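Local atomic coordinates of putative cell surface protein (Streptococcus pyogenes, PDB entry 4OFQ), a protein that probably serves as an adhesin of the antigen I/II family on the streptococcal cell surface. Residues S119-V124 with Q169-D174; G63-D68 with F127-A132; Q15-I20 with Y180-V185. All coordinates share one frame; numbering follows the deposited sequence.

Contact 1. Residues S119-V124 with Q169-D174; sequences SGISPV and QTYQID. With CA (calcium ion), chain C.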
ATOM      1  N   SER A 119     -11.988  26.590  15.884  1.00 21.18           N
ATOM      2  CA  SER A 119     -12.470  25.283  16.341  1.00 20.45           C
ATOM      3  C   SER A 119     -11.532  24.542  17.299  1.00 30.34           C
ATOM      4  O   SER A 119     -11.972  23.672  18.049  1.00 30.29           O
ATOM      5  CB  SER A 119     -12.745  24.386  15.142  1.00 18.87           C
ATOM      6  OG  SER A 119     -11.525  24.002  14.537  1.00 19.16           O
ATOM      7  N   GLY A 120     -10.245  24.869  17.266  1.00 29.65           N
ATOM      8  CA  GLY A 120      -9.268  24.119  18.039  1.00 35.65           C
ATOM      9  C   GLY A 120      -8.584  23.084  17.164  1.00 40.41           C
ATOM     10  O   GLY A 120      -7.566  22.507  17.543  1.00 48.86           O
ATOM     11  N   ILE A 121      -9.150  22.873  15.977  1.00 30.31           N
ATOM     12  CA  ILE A 121      -8.687  21.878  15.009  1.00 31.64           C
ATOM     13  C   ILE A 121      -7.567  22.426  14.121  1.00 34.24           C
ATOM     14  O   ILE A 121      -7.577  23.596  13.747  1.00 36.73           O
ATOM     15  CB  ILE A 121      -9.890  21.379  14.146  1.00 26.90           C
ATOM     16  CG1 ILE A 121     -10.497  20.106  14.734  1.00 30.90           C
ATOM     17  CG2 ILE A 121      -9.511  21.172  12.691  1.00 30.11           C
ATOM     18  CD1 ILE A 121     -10.022  19.774  16.140  1.00 33.37           C
ATOM     19  N   SER A 122      -6.605  21.572  13.781  1.00 35.25           N
ATOM     20  CA  SER A 122      -5.422  22.014  13.056  1.00 38.58           C
ATOM     21  C   SER A 122      -5.000  21.039  11.955  1.00 25.66           C
ATOM     22  O   SER A 122      -4.037  20.285  12.131  1.00 33.93           O
ATOM     23  CB  SER A 122      -4.262  22.199  14.039  1.00 47.12           C
ATOM     24  OG  SER A 122      -3.163  22.858  13.429  1.00 57.13           O
ATOM     25  N   PRO A 123      -5.705  21.056  10.808  1.00 29.17           N
ATOM     26  CA  PRO A 123      -5.291  20.178   9.704  1.00 25.20           C
ATOM     27  C   PRO A 123      -4.014  20.677   9.035  1.00 19.06           C
ATOM     28  O   PRO A 123      -3.863  21.873   8.800  1.00 25.88           O
ATOM     29  CB  PRO A 123      -6.463  20.264   8.731  1.00 19.07           C
ATOM     30  CG  PRO A 123      -7.061  21.589   8.982  1.00 26.76           C
ATOM     31  CD  PRO A 123      -6.870  21.881  10.450  1.00 25.11           C
ATOM     32  N   VAL A 124      -3.117  19.751   8.713  1.00 18.30           N
ATOM     33  CA  VAL A 124      -1.813  20.085   8.153  1.00 19.41           C
ATOM     34  C   VAL A 124      -1.786  19.855   6.649  1.00 20.41           C
ATOM     35  O   VAL A 124      -2.244  18.821   6.170  1.00 16.27           O
ATOM     36  CB  VAL A 124      -0.711  19.229   8.816  1.00 24.69           C
ATOM     37  CG1 VAL A 124       0.612  19.357   8.079  1.00 31.50           C
ATOM     38  CG2 VAL A 124      -0.547  19.623  10.273  1.00 25.49           C
ATOM     39  N   GLN A 169      -5.966  11.217   9.300  1.00 11.37           N
ATOM     40  CA  GLN A 169      -6.662  11.618  10.522  1.00 11.95           C
ATOM     41  C   GLN A 169      -7.893  12.440  10.139  1.00 14.78           C
ATOM     42  O   GLN A 169      -7.824  13.291   9.263  1.00 14.94           O
ATOM     43  CB  GLN A 169      -5.729  12.445  11.413  1.00 12.96           C
ATOM     44  CG  GLN A 169      -6.305  12.780  12.791  1.00 13.78           C
ATOM     45  CD  GLN A 169      -5.371  13.605  13.642  1.00 14.96           C
ATOM     46  OE1 GLN A 169      -4.372  14.129  13.161  1.00 16.31           O
ATOM     47  NE2 GLN A 169      -5.701  13.732  14.923  1.00 15.88           N
ATOM     48  N   THR A 170      -9.017  12.176  10.782  1.00 11.68           N
ATOM     49  CA  THR A 170     -10.181  13.031  10.599  1.00 11.56           C
ATOM     50  C   THR A 170     -10.394  14.001  11.765  1.00 14.47           C
ATOM     51  O   THR A 170      -9.852  13.830  12.854  1.00 15.37           O
ATOM     52  CB  THR A 170     -11.448  12.198  10.361  1.00 11.15           C
ATOM     53  OG1 THR A 170     -11.748  11.441  11.537  1.00 12.58           O
ATOM     54  CG2 THR A 170     -11.228  11.241   9.184  1.00 10.44           C
ATOM     55  N   TYR A 171     -11.164  15.047  11.488  1.00 13.43           N
ATOM     56  CA  TYR A 171     -11.596  16.016  12.464  1.00 13.24           C
ATOM     57  C   TYR A 171     -13.068  16.269  12.207  1.00 17.15           C
ATOM     58  O   TYR A 171     -13.561  16.085  11.095  1.00 14.93           O
ATOM     59  CB  TYR A 171     -10.854  17.332  12.279  1.00 18.74           C
ATOM     60  CG  TYR A 171      -9.359  17.251  12.456  1.00 19.51           C
ATOM     61  CD1 TYR A 171      -8.803  17.121  13.716  1.00 24.83           C
ATOM     62  CD2 TYR A 171      -8.500  17.356  11.370  1.00 25.36           C
ATOM     63  CE1 TYR A 171      -7.437  17.074  13.883  1.00 29.89           C
ATOM     64  CE2 TYR A 171      -7.125  17.299  11.536  1.00 24.14           C
ATOM     65  CZ  TYR A 171      -6.605  17.158  12.796  1.00 31.17           C
ATOM     66  OH  TYR A 171      -5.242  17.103  12.987  1.00 45.28           O
ATOM     67  N   GLN A 172     -13.758  16.729  13.235  1.00 14.80           N
ATOM     68  CA  GLN A 172     -15.181  17.012  13.152  1.00 15.71           C
ATOM     69  C   GLN A 172     -15.391  18.373  13.799  1.00 19.37           C
ATOM     70  O   GLN A 172     -14.864  18.627  14.886  1.00 15.42           O
ATOM     71  CB  GLN A 172     -15.883  15.928  13.947  1.00 26.87           C
ATOM     72  CG  GLN A 172     -17.362  15.972  14.026  1.00 28.86           C
ATOM     73  CD  GLN A 172     -17.886  14.729  14.718  1.00 24.00           C
ATOM     74  OE1 GLN A 172     -17.379  13.621  14.493  1.00 13.95           O
ATOM     75  NE2 GLN A 172     -18.889  14.900  15.566  1.00 16.81           N
ATOM     76  N   ILE A 173     -16.120  19.266  13.123  1.00 15.33           N
ATOM     77  CA  ILE A 173     -16.412  20.579  13.690  1.00 15.67           C
ATOM     78  C   ILE A 173     -17.919  20.781  13.703  1.00 15.50           C
ATOM     79  O   ILE A 173     -18.539  20.932  12.649  1.00 17.79           O
ATOM     80  CB  ILE A 173     -15.743  21.742  12.909  1.00 15.46           C
ATOM     81  CG1 ILE A 173     -14.244  21.482  12.710  1.00 17.43           C
ATOM     82  CG2 ILE A 173     -15.988  23.081  13.614  1.00 19.96           C
ATOM     83  CD1 ILE A 173     -13.577  22.506  11.793  1.00 16.38           C
ATOM     84  N   ASP A 174     -18.493  20.763  14.905  1.00 16.29           N
ATOM     85  CA  ASP A 174     -19.929  20.864  15.091  1.00 16.59           C
ATOM     86  C   ASP A 174     -20.223  22.150  15.850  1.00 17.68           C
ATOM     87  O   ASP A 174     -19.642  22.401  16.908  1.00 18.49           O
ATOM     88  CB  ASP A 174     -20.450  19.686  15.918  1.00 16.77           C
ATOM     89  CG  ASP A 174     -19.957  18.343  15.409  1.00 20.49           C
ATOM     90  OD1 ASP A 174     -19.867  18.174  14.174  1.00 20.06           O
ATOM     91  OD2 ASP A 174     -19.673  17.457  16.249  1.00 20.45           O
TER
HETATM   92 CA    CA C1401      -2.738  16.827   5.116  0.61 15.37          CA
HETATM   93  O   HOH W   1      -0.398  16.612   4.877  1.00 12.51           O
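I121 lies against the ring of Y171, and this pair makes the dense centre of the contact. The CG2 methyl of I121 stands over one face of the Y171 ring, offset toward the rim, in a CH-pi contact 4.2 Å from the ring centroid and 23° off the ring normal. The other branch of I121 follows the same ring: CG1 is 3.6 Å from Y171 CD1. A nearly eclipsed chi2 of 12° keeps CD1 of I121 close to that same ring carbon, a somewhat strained shape. Further along the loop P123 meets the ring obliquely, its CA 3.9 Å from Y171 CE2. At the other end S119 packs on I173, with OG 3.7 Å from I173 CD1 and CB beside I173 CG2. S119 OG is occupied otherwise: it accepts from I121 N at 3.0 Å, an ST turn, and is also hydrogen-bonded to I116 O.

The outer side is looser. No hydrogen bond joins the two segments. G120, exposed and with positive phi, touches nothing on the strand, and its backbone angles call for glycine. S122 is exposed too, and CB of S122 points away from the strand; its carbonyl O comes within 3.5 Å of Y171 OH. V124 carries no side-chain contact here, but its carbonyl O binds the calcium ion at 2.3 Å, together with D69, Y70, E126 and a water.

Loop 119-124 leaves helix 110-119 and leads to strand 127-132, lying over strand 164-174 on the way. From the helix I116 touches both P123 and I173. In the sheet V67 of strand 64-70 packs on Y171, while Y180 of strand 177-188 meets the Y171 ring edge-to-face.

Contact 2. Residues G63-D68 with F127-A132; sequences GFIYVD and FYMWVA
Y66 and W130 face each other as a hydrogen-bonded pair at the middle of two antiparallel strands, 64-68 and 127-132. Backbone bonds come first. Y66 N donates to W130 O at 2.9 Å and W130 N returns the bond to Y66 O at 2.8 Å; D68 and Y128 repeat this reciprocal pattern, and A132 N reaches F64 O at 3.1 Å. The I65 and V67 CA hydrogens add weaker CA-H...O contacts to W130 O and Y128 O.

Two waters add to the pairing: one bridges F64 N and A132 O at the end of the strands, and another donates to both F64 O and W130 O, which already accept from A132 N and Y66 N.

Most apolar contacts lie on the face carrying I65, V67, M129 and V131. The bent end of M129 brings CE to 3.6 Å from I65 CG2, although this side chain has a second conformer. I65 and V131 lie side by side, pointing the same way. V67 puts CG1 3.7 Å from F127 CD2, and its CG2 meets M129 CB.

Aromatic and polar groups fill the other face. The indole of W130 is turned edge-on to the neighbouring strand: Y66 O and D68 CB lie in its plane at the rim, with D68 CB 3.9 Å from W130 CZ3. D68 OD2 is hydrogen-bonded to K18 NZ. Y66 OH pairs with T170 OG1, Y128 OH with G77 O.

The chemistry thus separates the two faces. One is apolar, aliphatic for the most part with the thioether of M129 and the ring of F127; the other packs against L153 and F155 of strand 149-157 inside the sandwich. There D68 keeps its carboxylate in a largely buried setting, on a backbone fixed by two main-chain bonds.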
ATOM      1  N   GLY A  63     -22.810  25.262  11.614  1.00 17.31           N
ATOM      2  CA  GLY A  63     -22.828  24.134  10.697  1.00 16.33           C
ATOM      3  C   GLY A  63     -22.065  22.908  11.155  1.00 17.38           C
ATOM      4  O   GLY A  63     -21.709  22.762  12.328  1.00 17.51           O
ATOM      5  N   PHE A  64     -21.810  22.016  10.210  1.00 14.88           N
ATOM      6  CA  PHE A  64     -21.211  20.732  10.526  1.00 15.32           C
ATOM      7  C   PHE A  64     -20.202  20.404   9.454  1.00 15.21           C
ATOM      8  O   PHE A  64     -20.541  20.288   8.276  1.00 13.20           O
ATOM      9  CB  PHE A  64     -22.304  19.674  10.635  1.00 17.76           C
ATOM     10  CG  PHE A  64     -23.407  20.084  11.560  1.00 15.16           C
ATOM     11  CD1 PHE A  64     -23.259  19.937  12.927  1.00 15.71           C
ATOM     12  CD2 PHE A  64     -24.549  20.705  11.076  1.00 19.61           C
ATOM     13  CE1 PHE A  64     -24.256  20.357  13.801  1.00 17.14           C
ATOM     14  CE2 PHE A  64     -25.544  21.117  11.935  1.00 19.63           C
ATOM     15  CZ  PHE A  64     -25.399  20.943  13.300  1.00 18.65           C
ATOM     16  N   ILE A  65     -18.945  20.316   9.875  1.00 13.47           N
ATOM     17  CA  ILE A  65     -17.828  20.128   8.962  1.00 12.89           C
ATOM     18  C   ILE A  65     -17.116  18.840   9.340  1.00 13.37           C
ATOM     19  O   ILE A  65     -16.952  18.559  10.532  1.00 14.74           O
ATOM     20  CB  ILE A  65     -16.824  21.301   9.068  1.00 13.36           C
ATOM     21  CG1 ILE A  65     -17.477  22.597   8.563  1.00 16.11           C
ATOM     22  CG2 ILE A  65     -15.524  20.972   8.288  1.00 12.87           C
ATOM     23  CD1 ILE A  65     -16.685  23.839   8.863  1.00 22.79           C
ATOM     24  N   TYR A  66     -16.744  18.047   8.335  1.00 11.77           N
ATOM     25  CA  TYR A  66     -15.908  16.869   8.573  1.00 11.41           C
ATOM     26  C   TYR A  66     -14.656  17.025   7.728  1.00 16.43           C
ATOM     27  O   TYR A  66     -14.743  17.443   6.579  1.00 14.43           O
ATOM     28  CB  TYR A  66     -16.653  15.581   8.199  1.00 13.44           C
ATOM     29  CG  TYR A  66     -16.055  14.340   8.848  1.00 13.25           C
ATOM     30  CD1 TYR A  66     -16.166  14.140  10.217  1.00 13.11           C
ATOM     31  CD2 TYR A  66     -15.372  13.382   8.095  1.00 14.97           C
ATOM     32  CE1 TYR A  66     -15.614  13.015  10.834  1.00 16.12           C
ATOM     33  CE2 TYR A  66     -14.815  12.243   8.703  1.00 15.81           C
ATOM     34  CZ  TYR A  66     -14.947  12.069  10.074  1.00 15.55           C
ATOM     35  OH  TYR A  66     -14.419  10.959  10.714  1.00 14.54           O
ATOM     36  N   VAL A  67     -13.498  16.688   8.289  1.00 13.19           N
ATOM     37  CA  VAL A  67     -12.225  16.903   7.600  1.00 11.03           C
ATOM     38  C   VAL A  67     -11.473  15.592   7.521  1.00 16.18           C
ATOM     39  O   VAL A  67     -11.419  14.849   8.496  1.00 12.14           O
ATOM     40  CB  VAL A  67     -11.331  17.952   8.350  1.00 12.69           C
ATOM     41  CG1 VAL A  67      -9.892  17.934   7.839  1.00 14.41           C
ATOM     42  CG2 VAL A  67     -11.902  19.361   8.203  1.00 12.28           C
ATOM     43  N   ASP A  68     -10.907  15.290   6.358  1.00 12.33           N
ATOM     44  CA  ASP A  68      -9.990  14.180   6.288  1.00 12.60           C
ATOM     45  C   ASP A  68      -8.631  14.741   5.950  1.00 11.39           C
ATOM     46  O   ASP A  68      -8.417  15.250   4.854  1.00 10.76           O
ATOM     47  CB  ASP A  68     -10.400  13.143   5.248  1.00 13.86           C
ATOM     48  CG  ASP A  68      -9.476  11.931   5.264  1.00 13.52           C
ATOM     49  OD1 ASP A  68      -8.287  12.093   4.923  1.00 10.96           O
ATOM     50  OD2 ASP A  68      -9.941  10.834   5.629  1.00 12.16           O
ATOM     51  N   PHE A 127      -6.034  18.841   2.634  1.00 11.54           N
ATOM     52  CA  PHE A 127      -7.062  18.037   3.263  1.00 11.00           C
ATOM     53  C   PHE A 127      -8.346  18.117   2.448  1.00 12.33           C
ATOM     54  O   PHE A 127      -8.473  18.970   1.566  1.00 13.11           O
ATOM     55  CB  PHE A 127      -7.286  18.485   4.720  1.00 11.54           C
ATOM     56  CG  PHE A 127      -7.701  19.923   4.870  1.00 15.33           C
ATOM     57  CD1 PHE A 127      -6.748  20.933   4.909  1.00 18.38           C
ATOM     58  CD2 PHE A 127      -9.050  20.265   5.027  1.00 12.11           C
ATOM     59  CE1 PHE A 127      -7.140  22.278   5.079  1.00 13.83           C
ATOM     60  CE2 PHE A 127      -9.446  21.605   5.203  1.00 12.82           C
ATOM     61  CZ  PHE A 127      -8.486  22.599   5.224  1.00 15.73           C
ATOM     62  N   TYR A 128      -9.268  17.193   2.697  1.00 10.37           N
ATOM     63  CA  TYR A 128     -10.623  17.335   2.194  1.00  9.91           C
ATOM     64  C   TYR A 128     -11.515  17.767   3.330  1.00 14.51           C
ATOM     65  O   TYR A 128     -11.316  17.355   4.476  1.00 11.78           O
ATOM     66  CB  TYR A 128     -11.171  16.013   1.691  1.00  9.34           C
ATOM     67  CG  TYR A 128     -10.731  15.652   0.306  1.00 11.30           C
ATOM     68  CD1 TYR A 128      -9.593  14.882   0.103  1.00 14.85           C
ATOM     69  CD2 TYR A 128     -11.456  16.085  -0.806  1.00  9.25           C
ATOM     70  CE1 TYR A 128      -9.188  14.535  -1.188  1.00  9.64           C
ATOM     71  CE2 TYR A 128     -11.058  15.745  -2.091  1.00  9.19           C
ATOM     72  CZ  TYR A 128      -9.926  14.974  -2.264  1.00 12.60           C
ATOM     73  OH  TYR A 128      -9.517  14.632  -3.526  1.00 10.55           O
ATOM     74  N   MET A 129     -12.497  18.601   3.013  0.84 10.86           N
ATOM     75  CA  MET A 129     -13.524  18.924   3.987  0.84 13.64           C
ATOM     76  C   MET A 129     -14.902  18.722   3.374  0.84 13.21           C
ATOM     77  O   MET A 129     -15.079  18.919   2.170  0.84 12.70           O
ATOM     78  CB  MET A 129     -13.330  20.330   4.589  0.84 17.20           C
ATOM     79  CG  MET A 129     -13.443  21.498   3.624  0.84 19.53           C
ATOM     80  SD  MET A 129     -12.896  23.066   4.366  0.84 19.86           S
ATOM     81  CE  MET A 129     -13.878  23.140   5.865  0.84 14.19           C
ATOM     82  N   TRP A 130     -15.853  18.268   4.191  1.00 10.89           N
ATOM     83  CA  TRP A 130     -17.248  18.147   3.768  1.00 11.50           C
ATOM     84  C   TRP A 130     -18.077  19.096   4.635  1.00 12.00           C
ATOM     85  O   TRP A 130     -17.982  19.066   5.872  1.00 13.39           O
ATOM     86  CB  TRP A 130     -17.742  16.708   3.933  1.00 12.75           C
ATOM     87  CG  TRP A 130     -17.208  15.773   2.916  1.00 10.89           C
ATOM     88  CD1 TRP A 130     -17.800  15.422   1.742  1.00 10.89           C
ATOM     89  CD2 TRP A 130     -15.952  15.075   2.958  1.00 12.57           C
ATOM     90  NE1 TRP A 130     -17.000  14.532   1.059  1.00 12.64           N
ATOM     91  CE2 TRP A 130     -15.862  14.304   1.784  1.00 12.91           C
ATOM     92  CE3 TRP A 130     -14.904  15.015   3.885  1.00 13.04           C
ATOM     93  CZ2 TRP A 130     -14.755  13.491   1.496  1.00  9.41           C
ATOM     94  CZ3 TRP A 130     -13.801  14.199   3.594  1.00 11.78           C
ATOM     95  CH2 TRP A 130     -13.748  13.449   2.416  1.00 11.70           C
ATOM     96  N   VAL A 131     -18.857  19.969   3.996  1.00 11.75           N
ATOM     97  CA  VAL A 131     -19.591  21.012   4.715  1.00 15.99           C
ATOM     98  C   VAL A 131     -21.076  20.829   4.478  1.00 12.73           C
ATOM     99  O   VAL A 131     -21.514  20.738   3.331  1.00 13.46           O
ATOM    100  CB  VAL A 131     -19.184  22.428   4.233  1.00 19.46           C
ATOM    101  CG1 VAL A 131     -19.961  23.521   5.005  1.00 20.33           C
ATOM    102  CG2 VAL A 131     -17.671  22.622   4.369  1.00 12.82           C
ATOM    103  N   ALA A 132     -21.862  20.747   5.546  1.00 13.09           N
ATOM    104  CA  ALA A 132     -23.314  20.661   5.360  1.00 13.54           C
ATOM    105  C   ALA A 132     -23.835  21.900   4.624  1.00 14.13           C
ATOM    106  O   ALA A 132     -23.661  23.025   5.103  1.00 14.61           O
ATOM    107  CB  ALA A 132     -24.013  20.517   6.699  1.00 13.98           C
TER
HETATM  108  O   HOH W   2     -22.325  23.340   7.627  1.00 14.00           O
HETATM  109  O   HOH W   3     -20.193  17.603   7.353  1.00 14.46           O

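Contact 3. Residues Q15-I20 with Y180-V185; sequences QPTKTI and YGNIVV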
ATOM      1  N   GLN A  15     -16.410  11.751  19.505  1.00 17.63           N
ATOM      2  CA  GLN A  15     -15.168  11.129  19.067  1.00 19.10           C
ATOM      3  C   GLN A  15     -15.263  10.646  17.627  1.00 15.90           C
ATOM      4  O   GLN A  15     -15.712   9.526  17.373  1.00 15.85           O
ATOM      5  CB  GLN A  15     -14.799   9.973  20.012  1.00 32.29           C
ATOM      6  CG  GLN A  15     -13.508   9.240  19.663  1.00 43.97           C
ATOM      7  CD  GLN A  15     -12.314  10.171  19.514  1.00 55.06           C
ATOM      8  OE1 GLN A  15     -12.197  11.175  20.222  1.00 58.49           O
ATOM      9  NE2 GLN A  15     -11.418   9.839  18.585  1.00 55.52           N
ATOM     10  N   PRO A  16     -14.865  11.508  16.676  1.00 15.15           N
ATOM     11  CA  PRO A  16     -14.738  11.053  15.289  1.00 14.06           C
ATOM     12  C   PRO A  16     -13.649   9.989  15.232  1.00 13.96           C
ATOM     13  O   PRO A  16     -12.691  10.020  16.009  1.00 18.02           O
ATOM     14  CB  PRO A  16     -14.296  12.313  14.535  1.00 13.82           C
ATOM     15  CG  PRO A  16     -13.675  13.191  15.582  1.00 15.53           C
ATOM     16  CD  PRO A  16     -14.384  12.889  16.869  1.00 15.56           C
ATOM     17  N   THR A  17     -13.800   9.021  14.345  1.00 16.08           N
ATOM     18  CA  THR A  17     -12.827   7.943  14.284  1.00 15.42           C
ATOM     19  C   THR A  17     -12.532   7.645  12.828  1.00 15.85           C
ATOM     20  O   THR A  17     -13.317   8.003  11.959  1.00 14.25           O
ATOM     21  CB  THR A  17     -13.364   6.667  14.955  1.00 16.82           C
ATOM     22  OG1 THR A  17     -14.546   6.237  14.268  1.00 17.19           O
ATOM     23  CG2 THR A  17     -13.693   6.911  16.426  1.00 16.30           C
ATOM     24  N   LYS A  18     -11.391   7.017  12.564  1.00 12.21           N
ATOM     25  CA  LYS A  18     -11.175   6.408  11.262  1.00 11.92           C
ATOM     26  C   LYS A  18     -10.434   5.079  11.442  1.00 13.84           C
ATOM     27  O   LYS A  18      -9.704   4.890  12.424  1.00 12.41           O
ATOM     28  CB  LYS A  18     -10.408   7.347  10.327  1.00 10.90           C
ATOM     29  CG  LYS A  18     -10.297   6.823   8.886  1.00 10.19           C
ATOM     30  CD  LYS A  18      -9.796   7.898   7.919  1.00 16.79           C
ATOM     31  CE  LYS A  18      -8.306   8.234   8.103  1.00 15.56           C
ATOM     32  NZ  LYS A  18      -7.862   9.204   7.041  1.00 13.44           N
ATOM     33  N   THR A  19     -10.678   4.145  10.524  1.00 12.67           N
ATOM     34  CA  THR A  19      -9.902   2.916  10.457  1.00 15.91           C
ATOM     35  C   THR A  19      -9.574   2.638   8.988  1.00 13.74           C
ATOM     36  O   THR A  19     -10.130   3.269   8.097  1.00 12.60           O
ATOM     37  CB  THR A  19     -10.653   1.736  11.080  1.00 25.35           C
ATOM     38  OG1 THR A  19      -9.771   0.607  11.179  1.00 36.07           O
ATOM     39  CG2 THR A  19     -11.859   1.382  10.237  1.00 24.63           C
ATOM     40  N   ILE A  20      -8.632   1.735   8.743  1.00 11.76           N
ATOM     41  CA  ILE A  20      -8.316   1.314   7.392  1.00 10.44           C
ATOM     42  C   ILE A  20      -8.575  -0.190   7.365  1.00 10.87           C
ATOM     43  O   ILE A  20      -8.268  -0.896   8.331  1.00 11.55           O
ATOM     44  CB  ILE A  20      -6.839   1.646   7.016  1.00 10.28           C
ATOM     45  CG1 ILE A  20      -6.507   1.142   5.607  1.00 10.55           C
ATOM     46  CG2 ILE A  20      -5.852   1.056   8.049  1.00 11.00           C
ATOM     47  CD1 ILE A  20      -5.125   1.552   5.140  1.00 15.10           C
ATOM     48  N   TYR A 180     -10.974  15.928  17.656  1.00 21.22           N
ATOM     49  CA  TYR A 180      -9.875  15.184  17.035  1.00 25.82           C
ATOM     50  C   TYR A 180     -10.191  13.694  16.907  1.00 22.98           C
ATOM     51  O   TYR A 180     -10.677  13.073  17.855  1.00 20.43           O
ATOM     52  CB  TYR A 180      -8.616  15.317  17.907  1.00 33.86           C
ATOM     53  CG  TYR A 180      -7.834  16.597  17.728  1.00 46.70           C
ATOM     54  CD1 TYR A 180      -6.691  16.624  16.941  1.00 52.96           C
ATOM     55  CD2 TYR A 180      -8.220  17.774  18.361  1.00 54.67           C
ATOM     56  CE1 TYR A 180      -5.964  17.793  16.768  1.00 58.10           C
ATOM     57  CE2 TYR A 180      -7.491  18.949  18.198  1.00 57.07           C
ATOM     58  CZ  TYR A 180      -6.367  18.949  17.395  1.00 55.80           C
ATOM     59  OH  TYR A 180      -5.634  20.099  17.213  1.00 55.11           O
ATOM     60  N   GLY A 181      -9.901  13.123  15.740  1.00 19.62           N
ATOM     61  CA  GLY A 181      -9.989  11.685  15.546  1.00 15.95           C
ATOM     62  C   GLY A 181      -8.639  11.030  15.801  1.00 15.10           C
ATOM     63  O   GLY A 181      -7.641  11.715  16.008  1.00 19.76           O
ATOM     64  N   ASN A 182      -8.612   9.702  15.798  1.00 14.95           N
ATOM     65  CA  ASN A 182      -7.370   8.947  15.933  1.00 15.31           C
ATOM     66  C   ASN A 182      -6.498   9.026  14.681  1.00 20.73           C
ATOM     67  O   ASN A 182      -7.003   9.190  13.565  1.00 16.87           O
ATOM     68  CB  ASN A 182      -7.696   7.482  16.206  1.00 15.42           C
ATOM     69  CG  ASN A 182      -8.560   6.880  15.121  1.00 19.29           C
ATOM     70  OD1 ASN A 182      -9.646   7.388  14.830  1.00 15.53           O
ATOM     71  ND2 ASN A 182      -8.057   5.835  14.471  1.00 18.25           N
ATOM     72  N   ILE A 183      -5.190   8.879  14.847  1.00 15.99           N
ATOM     73  CA  ILE A 183      -4.310   8.866  13.676  1.00 14.45           C
ATOM     74  C   ILE A 183      -4.087   7.445  13.173  1.00 14.03           C
ATOM     75  O   ILE A 183      -3.464   6.625  13.851  1.00 14.76           O
ATOM     76  CB  ILE A 183      -2.954   9.536  13.988  1.00 15.33           C
ATOM     77  CG1 ILE A 183      -3.182  10.981  14.426  1.00 17.25           C
ATOM     78  CG2 ILE A 183      -2.036   9.515  12.778  1.00 14.79           C
ATOM     79  CD1 ILE A 183      -1.946  11.642  15.016  1.00 17.10           C
ATOM     80  N   VAL A 184      -4.601   7.153  11.980  1.00 13.07           N
ATOM     81  CA  VAL A 184      -4.379   5.853  11.371  1.00 12.63           C
ATOM     82  C   VAL A 184      -2.997   5.862  10.721  1.00 16.45           C
ATOM     83  O   VAL A 184      -2.679   6.749   9.926  1.00 13.61           O
ATOM     84  CB  VAL A 184      -5.456   5.547  10.321  1.00 11.68           C
ATOM     85  CG1 VAL A 184      -5.242   4.157   9.710  1.00 11.47           C
ATOM     86  CG2 VAL A 184      -6.846   5.656  10.952  1.00 13.39           C
ATOM     87  N   VAL A 185      -2.175   4.880  11.065  1.00 13.82           N
ATOM     88  CA  VAL A 185      -0.812   4.829  10.559  1.00 13.41           C
ATOM     89  C   VAL A 185      -0.548   3.536   9.802  1.00 18.50           C
ATOM     90  O   VAL A 185      -0.872   2.452  10.289  1.00 14.81           O
ATOM     91  CB  VAL A 185       0.209   4.909  11.711  1.00 14.69           C
ATOM     92  CG1 VAL A 185       1.652   4.779  11.186  1.00 15.04           C
ATOM     93  CG2 VAL A 185       0.009   6.194  12.523  1.00 20.98           C
TER
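N182 grips K18 with both ends of its side-chain amide. N182 OD1 accepts from K18 N at 2.9 Å, in the carbonyl plane and on a lone pair, and N182 ND2 donates to K18 O at 2.8 Å with the acceptor in the amide plane. Chi1 of 57° sets CG of N182 between the backbone N and the carbonyl carbon, on the side of strand 17-20, and chi2 of -57° turns the amide so that both ends meet K18. The side chain thus replaces the main-chain pairing that is absent between the two segments, even though their directions differ by just 18°.

Next to this pair of bonds V184 packs. Its CG2 is 3.3 Å from K18 O, its CG1 3.6 Å from I20 CG2, and it crosses the K18 side chain at about a right angle. At the other end P16 CG rests on Y180 C at 3.8 Å. G181 CA is 3.2 Å from P16 O in a CA-H...O contact; P16 O, though buried, has no conventional partner in the model.

Each segment is positioned by its own sheet. T17 and T19 make backbone hydrogen bonds with K44 and V42 of strand 38-45, while G181 and V184 make backbone hydrogen bonds with T170 and N168 of strand 164-174. Two sheets of the sandwich therefore meet here.

Beyond that shell K18 NZ is covalently joined to N168 CG and hydrogen-bonded to D68 OD2. This is an intramolecular Lys-Asn isopeptide bond with an acidic neighbour, the cross-link known from Gram-positive surface adhesins, including antigen I/II proteins.

All three contacts lie in one beta-sandwich domain, on the same side of the chain's centre. The centres of contacts 1 and 2 are about 9 Å apart, those of 1 and 3 about 11 Å, and those of 2 and 3 about 15 Å. Strands 127-132, 64-70, 164-174 and 177-188 run consecutively across the mixed sheet, so every contact uses it; contact 3 also brings in strand 17-20 of the other sheet. Along the chain contact 3 encloses the other two, whose segments alternate. The I173 N to I65 O and T170 O to G181 N pairs tie neighbouring strands, and the cross-link of contact 3 joins the two sheets, consistent with a rigid surface protein.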